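Local coordinates for beta-d-glucoside glucohydrolase (PDB 3ZZ1), which probably hydrolyses terminal, non-reducing beta-D-glucosyl residues and releases beta-D-glucose, as a family 3 glycoside hydrolase of cellulose breakdown, at residues F130-Y135 / I557-F562; I435-G440 / D457-G462; V478-V483 / V500-L505; V483-L488 / Y530-S535; R570-Y575 / S700-R705. One frame throughout, in Å; residues are numbered along the deposited sequence.

Overall arrangement
Contact 1 opens first along the chain, at residues 130-135 in the TIM-barrel family region. It closes only at 557-562, and so ties that region to the family 3 C-terminal domain. Contacts 2, 3 and 4 are nested inside this long loop. Contact 2 closes a short loop at the end of strand 430-437 before contact 3 opens. Contacts 3 and 4 cross: they share Val483, and 500-505 comes before 530-535. Contact 3 pairs strands of the mixed sheet, and contact 4 lays a later loop against its end. Contact 5 follows, joining 570-575 to the antiparallel sheet near the C terminus. Contacts 1, 4 and 5 touch one another.

Contact 1 of 5, residues F130-Y135 / I557-F562; sequences FGVDPY and IDYKHF
Val132 rests both methyls on the Asp558 carboxylate, the two side chains crossing at about a right angle. Val132 CG2 lies 3.4 Å from Asp558 OD2, an oxygen that is hydrogen-bonded to Thr531. The carbonyl of Val132 faces Ile557, with Val132 O 3.6 Å from Ile557 CD1. A water donates to Val132 O and accepts from Lys560 NZ at 2.8 Å.

Next comes Asp133, whose CG is anti to the backbone N (chi1 178°). Tyr559 OH donates to Asp133 OD1 at 2.8 Å, on the anti side and 28° out of the carboxylate plane. The same hydroxyl is hydrogen-bonded to Leu651 N, which brings in strand 650-659. The other oxygen, Asp133 OD2, bonds to Leu136 N.

Pro134 meets the extended Lys560 side chain tip to tip, with Pro134 CD 3.4 Å from Lys560 NZ. Lys560 NZ lies 4.5 Å from Asp133 OD1, too far for a salt bridge, though the charges probably still favour each other.

Asp133 is thus the N-cap of helix 134-150. Here a helix start in the TIM-barrel family region is packed, wholly buried, on the start of helix 559-564 in the C-terminal family region.

Contact 2 of 5, residues I435-G440 / D457-G462; sequences ITADSG and DPWHNG
Trp459 lays one face of its indole along the backbone of Ala437 and Asp438. Two CH-pi contacts form there. Ala437 CA sits 4.0 Å from the centroid of the Trp459 five-membered ring. Asp438 CB is more centrally placed, 3.8 Å from the centroid of the Trp459 six-membered ring and 14° off its normal. The Trp459 CG is anti to its own carbonyl carbon (chi1 -77°), which turns the ring back over 437-438. An alanine here would probably open a gap over Asp438 and leave this part of the chain less firmly held.

The backbone holds the indole's root in place. Trp459 N donates to Thr436 O at 2.8 Å, and a water links Thr436 N to Trp459 O.

Ile435 puts CG1 between its backbone N and carbonyl carbon (chi1 67°). This sends Ile435 CD1 alongside the proline ring, 3.9 Å from Pro458 CG. Ile435 CG2 covers Gly462 CA at 3.8 Å. A side chain on Gly462 would clash with Pro458 CB, so glycine suits the close of the type I' turn from Trp459 to Gly462. Thr436 OG1 and His460 NE2 both bond to Asp374, through its OD2 and its O respectively.

The arrangement is the strand-to-helix connection of a beta-alpha-beta unit: the loop after strand 430-437 folds back on the strand's end before helix 462-472 begins.

Contact 3 of 5, residues V478-V483 / V500-L505; sequences VVVHSV and VVWAGL
The imidazole of His481 carries Ala503 CB over one face, 3.4 Å from His481 NE2. Gly504 O lies at its edge, near the ring plane. The indole of Trp502 has a water over the centre of one face, 3.4 Å above the plane. That water donates to Val480 O and accepts from Gly504 N. Val480 CG1 approaches the indole obliquely, 3.7 Å from Trp502 CZ3, and Ser482 CB comes obliquely to CZ2. The Trp502 CG is anti to the backbone N (chi1 -163°), and NE1 bonds to Tyr530 OH. An alanine in place of Trp502 would probably leave that hydroxyl without its indole mate and open a gap beside Val480.

These are neighbouring parallel strands of the beta-alpha-beta unit 476-482, 489-492, 497-502. Val501 N donates to Val478 O at 2.7 Å, and Val480 N to Val501 O. On the sheet face opposite Val480 and Trp502, Val479 and Val501 lie side by side, Val479 CG2 to Val501 CB 4.0 Å.

Beyond Trp502 the pairing changes. Ala503 N still bonds to Val480 O. The Ser482 N bond to Gly504 O is longer, 3.3 Å, and comes from 48° above the carbonyl plane. Leu505 CG then packs on Ser482 O at 3.4 Å, while its CD1 covers Val483 CA.

Contact 4 of 5, residues V483-L488 / Y530-S535; sequences VGAIIL and YTIAKS
Tyr530 lays its ring obliquely against the Gly484-Ala485 peptide. Tyr530 CE1 comes 3.4 Å from Ala485 N, and the phenol end meets Gly484, with Tyr530 OH 3.5 Å from Gly484 CA. The Tyr530 CG stands between the backbone N and the carbonyl carbon (chi1 42°), which swings the ring toward this peptide. The hydroxyl itself is hydrogen-bonded to Trp502 NE1.

Ala485 CB fits into the angle between two neighbours. Tyr530 CD1 and Ile532 CG1 are each 4.1 Å from Ala485 CB, and Thr531 O also touches it.

Ile532 turns its CG2 to the 483-488 segment, with Ile532 CG2 3.3 Å from Ile486 O. This branch is anti to the backbone N, while CG1 is the branch that touches Ala485. Leu488 CD1 adds a looser apolar contact to Ile532 CG2, at 4.2 Å.

Ile487 bends at chi2 (-72°), so that Ile487 CD1 comes over the backbone of 533-535, 3.6 Å from Ser535 C. Its CG2 touches Lys534 O.

All these direct contacts are packing, and the polar link is made by a water. It accepts from Leu488 N and donates to Ala533 O, 2.8 Å from each.

The two loops lie between strand 497-502 and helix 559-564. Ile486, Leu488 and Ile532 pack on Trp502 of strand 497-502. Thr531 and Ala533 touch Phe562 of helix 559-564, and Leu488 leads straight into helix 489-492.

Contact 5 of 5, residues R570-Y575 / S700-R705; sequences RYEFGY and SSRDIR
Ser700 OG takes part in three hydrogen bonds at once. Ser700 OG donates to Glu572 OE2 at 2.7 Å, on the anti lone pair of that oxygen. Asp703 N donates to Ser700 OG at 2.8 Å. Arg702 N donates to the same hydroxyl oxygen, and the two bonds make an ST motif and an ST turn. The Ser700 OG lies between its own backbone N and carbonyl carbon (chi1 81°), facing both amides.

Ser701 brings two donors to one acceptor. Ser701 N reaches Phe573 O at 3.1 Å, nearly along the C=O axis. Ser701 OG reaches the same Phe573 O at 2.7 Å, in the carbonyl plane and on a lone pair.

Glu572 is bent at chi2 (-83°), which carries the carboxylate to Ser700. Its aliphatic part lies obliquely against Arg702, Glu572 CG to Arg702 CG 3.7 Å. The Arg702 guanidinium leads away to a salt bridge with Asp563.

Gly574 is the third residue of the type II turn from Glu572 to Tyr575 and has a positive phi. A side chain there would press on Ser700 CA. Ser700 CB lies only 3.2 Å from Gly574 O.

Further along, Arg705 grips Asp703 side-on, Arg705 NE to Asp703 OD1 at 2.9 Å and NH2 to OD2. This salt bridge spans the start of strand 704-712, in the four-stranded antiparallel sheet near the C terminus.

Two amides donating to Ser700 OG would polarise the hydroxyl, and this is likely to strengthen its bond to the Glu572 carboxylate. The tie between the two parts of the fold is therefore mainly polar.

Contact 1 of 5, residues F130-Y135 / I557-F562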
# COMPACT_ATOMS: atom_id res chain seq x y z
N PHE A 130 0.47 1.36 -1.44
CA PHE A 130 1.57 0.90 -2.30
C PHE A 130 2.20 2.02 -3.14
O PHE A 130 2.72 1.76 -4.23
CB PHE A 130 1.09 -0.23 -3.21
CG PHE A 130 0.69 -1.48 -2.48
CD1 PHE A 130 1.65 -2.29 -1.87
CD2 PHE A 130 -0.65 -1.85 -2.40
CE1 PHE A 130 1.28 -3.45 -1.19
CE2 PHE A 130 -1.03 -3.01 -1.73
CZ PHE A 130 -0.06 -3.81 -1.12
N GLY A 131 2.16 3.24 -2.63
CA GLY A 131 2.64 4.40 -3.40
C GLY A 131 1.53 5.11 -4.16
O GLY A 131 0.36 4.74 -4.05
N VAL A 132 1.92 6.11 -4.95
CA VAL A 132 1.00 7.08 -5.57
C VAL A 132 0.42 6.65 -6.92
O VAL A 132 -0.47 7.32 -7.46
CB VAL A 132 1.70 8.45 -5.80
CG1 VAL A 132 2.21 9.03 -4.49
CG2 VAL A 132 2.85 8.30 -6.79
N ASP A 133 0.94 5.56 -7.48
CA ASP A 133 0.61 5.19 -8.85
C ASP A 133 -0.47 4.11 -8.89
O ASP A 133 -0.32 3.07 -8.27
CB ASP A 133 1.87 4.73 -9.60
CG ASP A 133 1.58 4.28 -11.01
OD1 ASP A 133 1.48 5.14 -11.91
OD2 ASP A 133 1.46 3.06 -11.23
N PRO A 134 -1.56 4.37 -9.63
CA PRO A 134 -2.69 3.45 -9.68
C PRO A 134 -2.32 2.11 -10.34
O PRO A 134 -2.80 1.07 -9.91
CB PRO A 134 -3.73 4.20 -10.52
CG PRO A 134 -2.93 5.11 -11.37
CD PRO A 134 -1.73 5.50 -10.56
N TYR A 135 -1.46 2.15 -11.36
CA TYR A 135 -1.01 0.92 -12.02
C TYR A 135 -0.22 0.03 -11.05
O TYR A 135 -0.59 -1.12 -10.84
CB TYR A 135 -0.20 1.21 -13.29
CG TYR A 135 0.33 -0.05 -13.94
CD1 TYR A 135 1.56 -0.60 -13.56
CD2 TYR A 135 -0.41 -0.72 -14.92
CE1 TYR A 135 2.04 -1.78 -14.14
CE2 TYR A 135 0.06 -1.89 -15.51
CZ TYR A 135 1.29 -2.41 -15.12
OH TYR A 135 1.75 -3.57 -15.70
N ILE A 557 -1.72 13.90 -10.17
CA ILE A 557 -1.14 13.80 -8.83
C ILE A 557 0.32 13.35 -8.90
O ILE A 557 0.74 12.71 -9.87
CB ILE A 557 -1.96 12.85 -7.89
CG1 ILE A 557 -1.88 11.39 -8.35
CG2 ILE A 557 -3.41 13.34 -7.79
CD1 ILE A 557 -2.36 10.36 -7.32
N ASP A 558 1.09 13.71 -7.86
CA ASP A 558 2.50 13.33 -7.73
C ASP A 558 3.27 13.58 -9.04
O ASP A 558 3.24 14.70 -9.56
CB ASP A 558 2.63 11.88 -7.23
CG ASP A 558 4.03 11.56 -6.71
OD1 ASP A 558 4.34 11.88 -5.55
OD2 ASP A 558 4.82 10.97 -7.47
N TYR A 559 3.93 12.56 -9.57
CA TYR A 559 4.82 12.72 -10.73
C TYR A 559 4.12 13.25 -11.98
O TYR A 559 4.75 13.88 -12.83
CB TYR A 559 5.60 11.44 -11.03
CG TYR A 559 4.81 10.30 -11.64
CD1 TYR A 559 4.71 10.18 -13.03
CD2 TYR A 559 4.20 9.33 -10.85
CE1 TYR A 559 3.99 9.13 -13.61
CE2 TYR A 559 3.48 8.28 -11.42
CZ TYR A 559 3.39 8.19 -12.81
OH TYR A 559 2.69 7.16 -13.40
N LYS A 560 2.82 13.00 -12.08
CA LYS A 560 2.02 13.49 -13.21
C LYS A 560 1.88 15.01 -13.15
O LYS A 560 1.88 15.68 -14.19
CB LYS A 560 0.64 12.80 -13.22
CG LYS A 560 0.73 11.29 -13.34
CD LYS A 560 -0.51 10.60 -12.79
CE LYS A 560 -0.42 9.10 -13.00
NZ LYS A 560 -1.56 8.39 -12.37
N HIS A 561 1.78 15.56 -11.95
CA HIS A 561 1.78 17.01 -11.76
C HIS A 561 3.16 17.62 -12.06
O HIS A 561 3.26 18.66 -12.70
CB HIS A 561 1.33 17.39 -10.34
CG HIS A 561 1.76 18.76 -9.92
ND1 HIS A 561 1.30 19.91 -10.53
CD2 HIS A 561 2.62 19.17 -8.96
CE1 HIS A 561 1.86 20.96 -9.97
NE2 HIS A 561 2.67 20.54 -9.01
N PHE A 562 4.21 16.95 -11.60
CA PHE A 562 5.58 17.41 -11.81
C PHE A 562 5.97 17.43 -13.28
O PHE A 562 6.65 18.34 -13.73
CB PHE A 562 6.57 16.58 -10.98
CG PHE A 562 6.60 16.95 -9.53
CD1 PHE A 562 5.54 16.60 -8.68
CD2 PHE A 562 7.67 17.66 -9.00
CE1 PHE A 562 5.55 16.95 -7.34
CE2 PHE A 562 7.69 18.02 -7.65
CZ PHE A 562 6.63 17.66 -6.82
O HOH W 1 -0.68 8.55 -9.76

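Contact 2 of 5, residues I435-G440 / D457-G462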
# COMPACT_ATOMS: atom_id res chain seq x y z
N ILE A 435 17.68 9.62 10.94
CA ILE A 435 16.57 10.55 11.05
C ILE A 435 15.27 9.88 10.61
O ILE A 435 15.29 8.87 9.91
CB ILE A 435 16.82 11.88 10.27
CG1 ILE A 435 16.86 11.62 8.76
CG2 ILE A 435 18.09 12.58 10.77
CD1 ILE A 435 16.95 12.89 7.91
N THR A 436 14.14 10.44 11.05
CA THR A 436 12.82 9.86 10.77
C THR A 436 11.75 10.92 10.50
O THR A 436 11.93 12.10 10.82
CB THR A 436 12.30 9.00 11.95
OG1 THR A 436 12.19 9.81 13.12
CG2 THR A 436 13.18 7.78 12.22
N ALA A 437 10.66 10.46 9.91
CA ALA A 437 9.37 11.15 9.95
C ALA A 437 8.29 10.09 10.10
O ALA A 437 8.40 8.99 9.54
CB ALA A 437 9.16 12.00 8.72
N ASP A 438 7.24 10.42 10.85
CA ASP A 438 6.19 9.47 11.19
C ASP A 438 4.83 10.08 10.88
O ASP A 438 4.70 11.30 10.73
CB ASP A 438 6.29 9.08 12.68
CG ASP A 438 5.69 7.71 12.99
OD1 ASP A 438 5.15 7.05 12.08
OD2 ASP A 438 5.77 7.27 14.17
N SER A 439 3.82 9.22 10.74
CA SER A 439 2.41 9.63 10.59
C SER A 439 1.51 8.41 10.82
O SER A 439 1.99 7.28 10.92
CB SER A 439 2.15 10.26 9.21
OG SER A 439 2.09 9.29 8.19
N GLY A 440 0.20 8.64 10.90
CA GLY A 440 -0.73 7.53 11.06
C GLY A 440 -2.20 7.89 10.99
O GLY A 440 -2.57 8.95 10.48
N ASP A 457 9.36 18.02 7.09
CA ASP A 457 10.67 18.06 7.73
C ASP A 457 10.92 16.79 8.55
O ASP A 457 9.97 16.15 9.01
CB ASP A 457 10.78 19.29 8.64
CG ASP A 457 10.73 20.60 7.87
OD1 ASP A 457 11.15 20.62 6.70
OD2 ASP A 457 10.28 21.62 8.43
N PRO A 458 12.21 16.43 8.75
CA PRO A 458 12.52 15.34 9.66
C PRO A 458 12.04 15.68 11.07
O PRO A 458 12.10 16.84 11.47
CB PRO A 458 14.05 15.28 9.63
CG PRO A 458 14.43 15.90 8.34
CD PRO A 458 13.42 16.97 8.10
N TRP A 459 11.55 14.67 11.78
CA TRP A 459 11.16 14.81 13.18
C TRP A 459 12.40 14.96 14.06
O TRP A 459 13.53 14.76 13.59
CB TRP A 459 10.37 13.59 13.63
CG TRP A 459 8.94 13.53 13.15
CD1 TRP A 459 8.45 13.95 11.95
CD2 TRP A 459 7.82 12.99 13.87
NE1 TRP A 459 7.10 13.72 11.88
CE2 TRP A 459 6.69 13.13 13.04
CE3 TRP A 459 7.67 12.41 15.14
CZ2 TRP A 459 5.41 12.71 13.44
CZ3 TRP A 459 6.40 11.99 15.54
CH2 TRP A 459 5.29 12.15 14.68
N HIS A 460 12.19 15.31 15.33
CA HIS A 460 13.25 15.35 16.34
C HIS A 460 14.48 16.15 15.92
O HIS A 460 15.62 15.77 16.22
CB HIS A 460 13.71 13.93 16.71
CG HIS A 460 12.59 12.99 17.04
ND1 HIS A 460 11.62 13.29 17.96
CD2 HIS A 460 12.32 11.75 16.59
CE1 HIS A 460 10.78 12.27 18.05
NE2 HIS A 460 11.19 11.32 17.23
N ASN A 461 14.25 17.26 15.21
CA ASN A 461 15.32 18.18 14.83
C ASN A 461 16.38 17.53 13.94
O ASN A 461 17.56 17.89 13.99
CB ASN A 461 15.96 18.77 16.10
CG ASN A 461 15.95 20.28 16.09
OD1 ASN A 461 14.89 20.91 15.95
ND2 ASN A 461 17.13 20.89 16.25
N GLY A 462 15.95 16.58 13.12
CA GLY A 462 16.82 15.81 12.24
C GLY A 462 17.72 16.64 11.34
O GLY A 462 18.89 16.31 11.14
O HOH W 2 14.87 12.68 12.76

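Contact 3 of 5, residues V478-V483 / V500-L505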
# COMPACT_ATOMS: atom_id res chain seq x y z
N VAL A 478 23.54 9.64 5.64
CA VAL A 478 22.24 9.91 6.24
C VAL A 478 21.29 8.76 5.94
O VAL A 478 21.02 8.46 4.77
CB VAL A 478 21.63 11.23 5.72
CG1 VAL A 478 20.24 11.44 6.30
CG2 VAL A 478 22.53 12.42 6.06
N VAL A 479 20.81 8.12 7.00
CA VAL A 479 19.83 7.05 6.87
C VAL A 479 18.49 7.57 7.36
O VAL A 479 18.37 8.06 8.48
CB VAL A 479 20.24 5.78 7.65
CG1 VAL A 479 19.16 4.71 7.56
CG2 VAL A 479 21.57 5.23 7.11
N VAL A 480 17.49 7.48 6.48
CA VAL A 480 16.15 7.99 6.74
C VAL A 480 15.15 6.85 6.81
O VAL A 480 15.06 6.04 5.89
CB VAL A 480 15.71 8.97 5.64
CG1 VAL A 480 14.36 9.59 5.97
CG2 VAL A 480 16.76 10.05 5.41
N HIS A 481 14.39 6.80 7.90
CA HIS A 481 13.24 5.91 8.00
C HIS A 481 11.98 6.76 8.07
O HIS A 481 11.81 7.56 8.99
CB HIS A 481 13.35 4.98 9.22
CG HIS A 481 14.44 3.96 9.10
ND1 HIS A 481 15.70 4.14 9.64
CD2 HIS A 481 14.47 2.75 8.50
CE1 HIS A 481 16.45 3.09 9.38
NE2 HIS A 481 15.73 2.23 8.69
N SER A 482 11.09 6.59 7.10
CA SER A 482 9.99 7.53 6.93
C SER A 482 8.74 6.96 6.27
O SER A 482 8.81 6.14 5.36
CB SER A 482 10.47 8.74 6.11
OG SER A 482 9.48 9.75 6.07
N VAL A 483 7.59 7.44 6.76
CA VAL A 483 6.27 7.14 6.22
C VAL A 483 6.00 7.78 4.85
O VAL A 483 5.00 7.48 4.21
CB VAL A 483 5.16 7.63 7.18
CG1 VAL A 483 5.11 6.77 8.43
CG2 VAL A 483 5.38 9.10 7.54
N VAL A 500 22.94 9.28 0.99
CA VAL A 500 21.59 9.33 1.56
C VAL A 500 20.87 8.01 1.28
O VAL A 500 20.67 7.62 0.12
CB VAL A 500 20.77 10.53 1.03
CG1 VAL A 500 19.38 10.55 1.65
CG2 VAL A 500 21.49 11.85 1.31
N VAL A 501 20.50 7.33 2.36
CA VAL A 501 19.84 6.03 2.30
C VAL A 501 18.38 6.20 2.71
O VAL A 501 18.08 6.37 3.90
CB VAL A 501 20.53 5.01 3.25
CG1 VAL A 501 19.91 3.64 3.10
CG2 VAL A 501 22.03 4.94 2.98
N TRP A 502 17.49 6.17 1.73
CA TRP A 502 16.06 6.18 1.98
C TRP A 502 15.65 4.75 2.33
O TRP A 502 15.33 3.93 1.45
CB TRP A 502 15.29 6.68 0.75
CG TRP A 502 13.87 7.11 1.03
CD1 TRP A 502 12.74 6.39 0.79
CD2 TRP A 502 13.45 8.35 1.61
NE1 TRP A 502 11.63 7.10 1.18
CE2 TRP A 502 12.03 8.31 1.69
CE3 TRP A 502 14.12 9.49 2.06
CZ2 TRP A 502 11.28 9.38 2.21
CZ3 TRP A 502 13.37 10.55 2.58
CH2 TRP A 502 11.97 10.48 2.65
N ALA A 503 15.66 4.44 3.62
CA ALA A 503 15.47 3.08 4.09
C ALA A 503 14.00 2.68 4.20
O ALA A 503 13.68 1.49 4.27
CB ALA A 503 16.19 2.88 5.41
N GLY A 504 13.11 3.66 4.21
CA GLY A 504 11.67 3.41 4.24
C GLY A 504 11.15 2.90 5.58
O GLY A 504 11.54 3.40 6.63
N LEU A 505 10.27 1.91 5.53
CA LEU A 505 9.66 1.36 6.74
C LEU A 505 9.87 -0.15 6.80
O LEU A 505 9.10 -0.91 6.21
CB LEU A 505 8.18 1.72 6.83
CG LEU A 505 7.80 3.20 6.85
CD1 LEU A 505 6.34 3.35 6.49
CD2 LEU A 505 8.12 3.87 8.19
O HOH W 3 12.75 6.65 4.59

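Contact 4 of 5, residues V483-L488 / Y530-S535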
# COMPACT_ATOMS: atom_id res chain seq x y z
N VAL A 483 7.59 7.44 6.76
CA VAL A 483 6.27 7.14 6.22
C VAL A 483 6.00 7.78 4.85
O VAL A 483 5.00 7.48 4.21
CB VAL A 483 5.16 7.63 7.18
CG1 VAL A 483 5.11 6.77 8.43
CG2 VAL A 483 5.38 9.10 7.54
N GLY A 484 6.89 8.67 4.42
CA GLY A 484 6.71 9.39 3.16
C GLY A 484 7.78 10.43 2.90
O GLY A 484 8.74 10.56 3.67
N ALA A 485 7.61 11.16 1.80
CA ALA A 485 8.57 12.17 1.36
C ALA A 485 8.94 13.18 2.44
O ALA A 485 8.10 13.64 3.20
CB ALA A 485 8.05 12.90 0.13
N ILE A 486 10.24 13.48 2.49
CA ILE A 486 10.80 14.52 3.34
C ILE A 486 11.58 15.42 2.41
O ILE A 486 12.23 14.93 1.48
CB ILE A 486 11.76 13.91 4.39
CG1 ILE A 486 10.98 13.16 5.47
CG2 ILE A 486 12.69 14.97 5.01
CD1 ILE A 486 11.85 12.18 6.26
N ILE A 487 11.51 16.73 2.62
CA ILE A 487 12.35 17.66 1.85
C ILE A 487 13.80 17.52 2.35
O ILE A 487 14.08 17.74 3.54
CB ILE A 487 11.85 19.12 1.95
CG1 ILE A 487 10.37 19.23 1.53
CG2 ILE A 487 12.73 20.06 1.13
CD1 ILE A 487 10.10 19.05 0.04
N LEU A 488 14.69 17.13 1.45
CA LEU A 488 16.06 16.78 1.84
C LEU A 488 17.08 17.86 1.48
O LEU A 488 18.29 17.67 1.62
CB LEU A 488 16.46 15.44 1.23
CG LEU A 488 15.64 14.21 1.63
CD1 LEU A 488 15.87 13.08 0.63
CD2 LEU A 488 15.95 13.75 3.06
N TYR A 530 6.97 7.39 -4.63
CA TYR A 530 6.44 8.75 -4.60
C TYR A 530 7.55 9.74 -4.98
O TYR A 530 8.72 9.36 -5.03
CB TYR A 530 5.84 9.10 -3.22
CG TYR A 530 6.63 8.64 -2.03
CD1 TYR A 530 7.82 9.27 -1.66
CD2 TYR A 530 6.18 7.58 -1.24
CE1 TYR A 530 8.55 8.85 -0.55
CE2 TYR A 530 6.91 7.14 -0.14
CZ TYR A 530 8.09 7.78 0.20
OH TYR A 530 8.79 7.35 1.30
N THR A 531 7.16 10.98 -5.26
CA THR A 531 8.09 12.04 -5.65
C THR A 531 8.63 12.78 -4.42
O THR A 531 7.86 13.17 -3.54
CB THR A 531 7.41 13.05 -6.62
OG1 THR A 531 7.14 12.42 -7.87
CG2 THR A 531 8.30 14.27 -6.86
N ILE A 532 9.94 12.96 -4.37
CA ILE A 532 10.58 13.82 -3.37
C ILE A 532 10.96 15.13 -4.05
O ILE A 532 11.88 15.18 -4.88
CB ILE A 532 11.80 13.14 -2.69
CG1 ILE A 532 11.37 11.86 -1.96
CG2 ILE A 532 12.51 14.13 -1.73
CD1 ILE A 532 12.51 10.99 -1.45
N ALA A 533 10.21 16.18 -3.72
CA ALA A 533 10.38 17.48 -4.35
C ALA A 533 11.54 18.26 -3.74
O ALA A 533 12.09 17.87 -2.71
CB ALA A 533 9.10 18.29 -4.24
N LYS A 534 11.89 19.37 -4.39
CA LYS A 534 12.86 20.33 -3.85
C LYS A 534 12.21 21.32 -2.89
O LYS A 534 12.89 21.97 -2.10
CB LYS A 534 13.56 21.08 -4.99
CG LYS A 534 14.42 20.21 -5.88
CD LYS A 534 15.24 21.05 -6.86
CE LYS A 534 16.01 20.15 -7.80
NZ LYS A 534 16.83 20.92 -8.78
N SER A 535 10.88 21.42 -2.95
CA SER A 535 10.12 22.37 -2.15
C SER A 535 8.74 21.81 -1.79
O SER A 535 8.15 21.08 -2.59
CB SER A 535 9.95 23.69 -2.92
OG SER A 535 9.20 24.63 -2.19
O HOH W 4 14.45 17.30 -1.35

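Contact 5 of 5, residues R570-Y575 / S700-R705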
# COMPACT_ATOMS: atom_id res chain seq x y z
N ARG A 570 13.58 16.76 -6.71
CA ARG A 570 14.91 16.34 -6.27
C ARG A 570 15.11 14.89 -6.70
O ARG A 570 16.06 14.58 -7.42
CB ARG A 570 15.07 16.50 -4.75
CG ARG A 570 16.39 15.96 -4.17
CD ARG A 570 17.65 16.45 -4.90
NE ARG A 570 17.86 17.89 -4.76
CZ ARG A 570 18.63 18.63 -5.56
NH1 ARG A 570 19.28 18.07 -6.57
NH2 ARG A 570 18.76 19.93 -5.34
N TYR A 571 14.19 14.03 -6.28
CA TYR A 571 14.20 12.63 -6.66
C TYR A 571 12.82 12.23 -7.18
O TYR A 571 11.82 12.27 -6.45
CB TYR A 571 14.61 11.75 -5.48
CG TYR A 571 15.94 12.12 -4.87
CD1 TYR A 571 17.11 12.13 -5.64
CD2 TYR A 571 16.04 12.44 -3.52
CE1 TYR A 571 18.33 12.46 -5.08
CE2 TYR A 571 17.27 12.76 -2.96
CZ TYR A 571 18.41 12.78 -3.75
OH TYR A 571 19.62 13.10 -3.20
N GLU A 572 12.77 11.85 -8.46
CA GLU A 572 11.51 11.55 -9.14
C GLU A 572 10.95 10.17 -8.80
O GLU A 572 11.66 9.30 -8.29
CB GLU A 572 11.68 11.69 -10.66
CG GLU A 572 12.58 10.64 -11.32
CD GLU A 572 14.07 10.96 -11.24
OE1 GLU A 572 14.47 11.92 -10.54
OE2 GLU A 572 14.86 10.24 -11.90
N PHE A 573 9.66 9.99 -9.08
CA PHE A 573 8.99 8.69 -8.97
C PHE A 573 9.77 7.67 -9.80
O PHE A 573 10.11 7.93 -10.95
CB PHE A 573 7.54 8.80 -9.49
CG PHE A 573 6.77 7.49 -9.47
CD1 PHE A 573 6.78 6.65 -10.58
CD2 PHE A 573 6.02 7.13 -8.36
CE1 PHE A 573 6.07 5.46 -10.58
CE2 PHE A 573 5.30 5.93 -8.35
CZ PHE A 573 5.33 5.10 -9.45
N GLY A 574 10.04 6.51 -9.20
CA GLY A 574 10.78 5.45 -9.87
C GLY A 574 12.30 5.60 -9.84
O GLY A 574 13.00 4.85 -10.51
N TYR A 575 12.80 6.56 -9.06
CA TYR A 575 14.24 6.80 -8.93
C TYR A 575 14.86 5.92 -7.84
O TYR A 575 14.28 5.74 -6.77
CB TYR A 575 14.52 8.28 -8.64
CG TYR A 575 15.95 8.64 -8.28
CD1 TYR A 575 16.37 8.65 -6.95
CD2 TYR A 575 16.87 9.02 -9.27
CE1 TYR A 575 17.69 9.00 -6.61
CE2 TYR A 575 18.18 9.36 -8.94
CZ TYR A 575 18.58 9.35 -7.61
OH TYR A 575 19.87 9.70 -7.29
N SER A 700 13.68 5.20 -14.42
CA SER A 700 12.80 6.05 -13.60
C SER A 700 11.82 6.78 -14.52
O SER A 700 11.85 6.60 -15.74
CB SER A 700 13.61 7.05 -12.76
OG SER A 700 13.99 8.19 -13.51
N SER A 701 10.95 7.62 -13.93
CA SER A 701 9.99 8.42 -14.71
C SER A 701 10.67 9.56 -15.49
O SER A 701 10.06 10.15 -16.38
CB SER A 701 8.87 8.96 -13.82
OG SER A 701 9.39 9.77 -12.77
N ARG A 702 11.91 9.87 -15.13
CA ARG A 702 12.69 10.91 -15.82
C ARG A 702 13.87 10.33 -16.61
O ARG A 702 14.27 10.89 -17.64
CB ARG A 702 13.17 11.99 -14.84
CG ARG A 702 12.07 12.87 -14.24
CD ARG A 702 11.56 13.93 -15.23
NE ARG A 702 10.32 14.55 -14.75
CZ ARG A 702 10.23 15.76 -14.21
NH1 ARG A 702 11.31 16.53 -14.08
NH2 ARG A 702 9.05 16.21 -13.82
N ASP A 703 14.42 9.22 -16.12
CA ASP A 703 15.57 8.55 -16.74
C ASP A 703 15.10 7.55 -17.81
O ASP A 703 15.23 6.34 -17.64
CB ASP A 703 16.40 7.84 -15.66
CG ASP A 703 17.80 7.46 -16.13
OD1 ASP A 703 18.14 7.66 -17.32
OD2 ASP A 703 18.58 6.96 -15.28
N ILE A 704 14.57 8.09 -18.91
CA ILE A 704 14.13 7.27 -20.03
C ILE A 704 15.33 6.92 -20.92
O ILE A 704 16.04 7.81 -21.38
CB ILE A 704 13.00 7.96 -20.85
CG1 ILE A 704 11.82 8.36 -19.95
CG2 ILE A 704 12.53 7.06 -22.01
CD1 ILE A 704 11.09 7.21 -19.27
N ARG A 705 15.53 5.63 -21.13
CA ARG A 705 16.67 5.12 -21.90
C ARG A 705 16.32 4.89 -23.36
O ARG A 705 17.13 5.16 -24.24
CB ARG A 705 17.20 3.82 -21.28
CG ARG A 705 17.62 3.94 -19.82
CD ARG A 705 18.82 4.87 -19.66
NE ARG A 705 19.13 5.11 -18.26
CZ ARG A 705 19.87 4.31 -17.50
NH1 ARG A 705 20.38 3.20 -18.01
NH2 ARG A 705 20.08 4.61 -16.23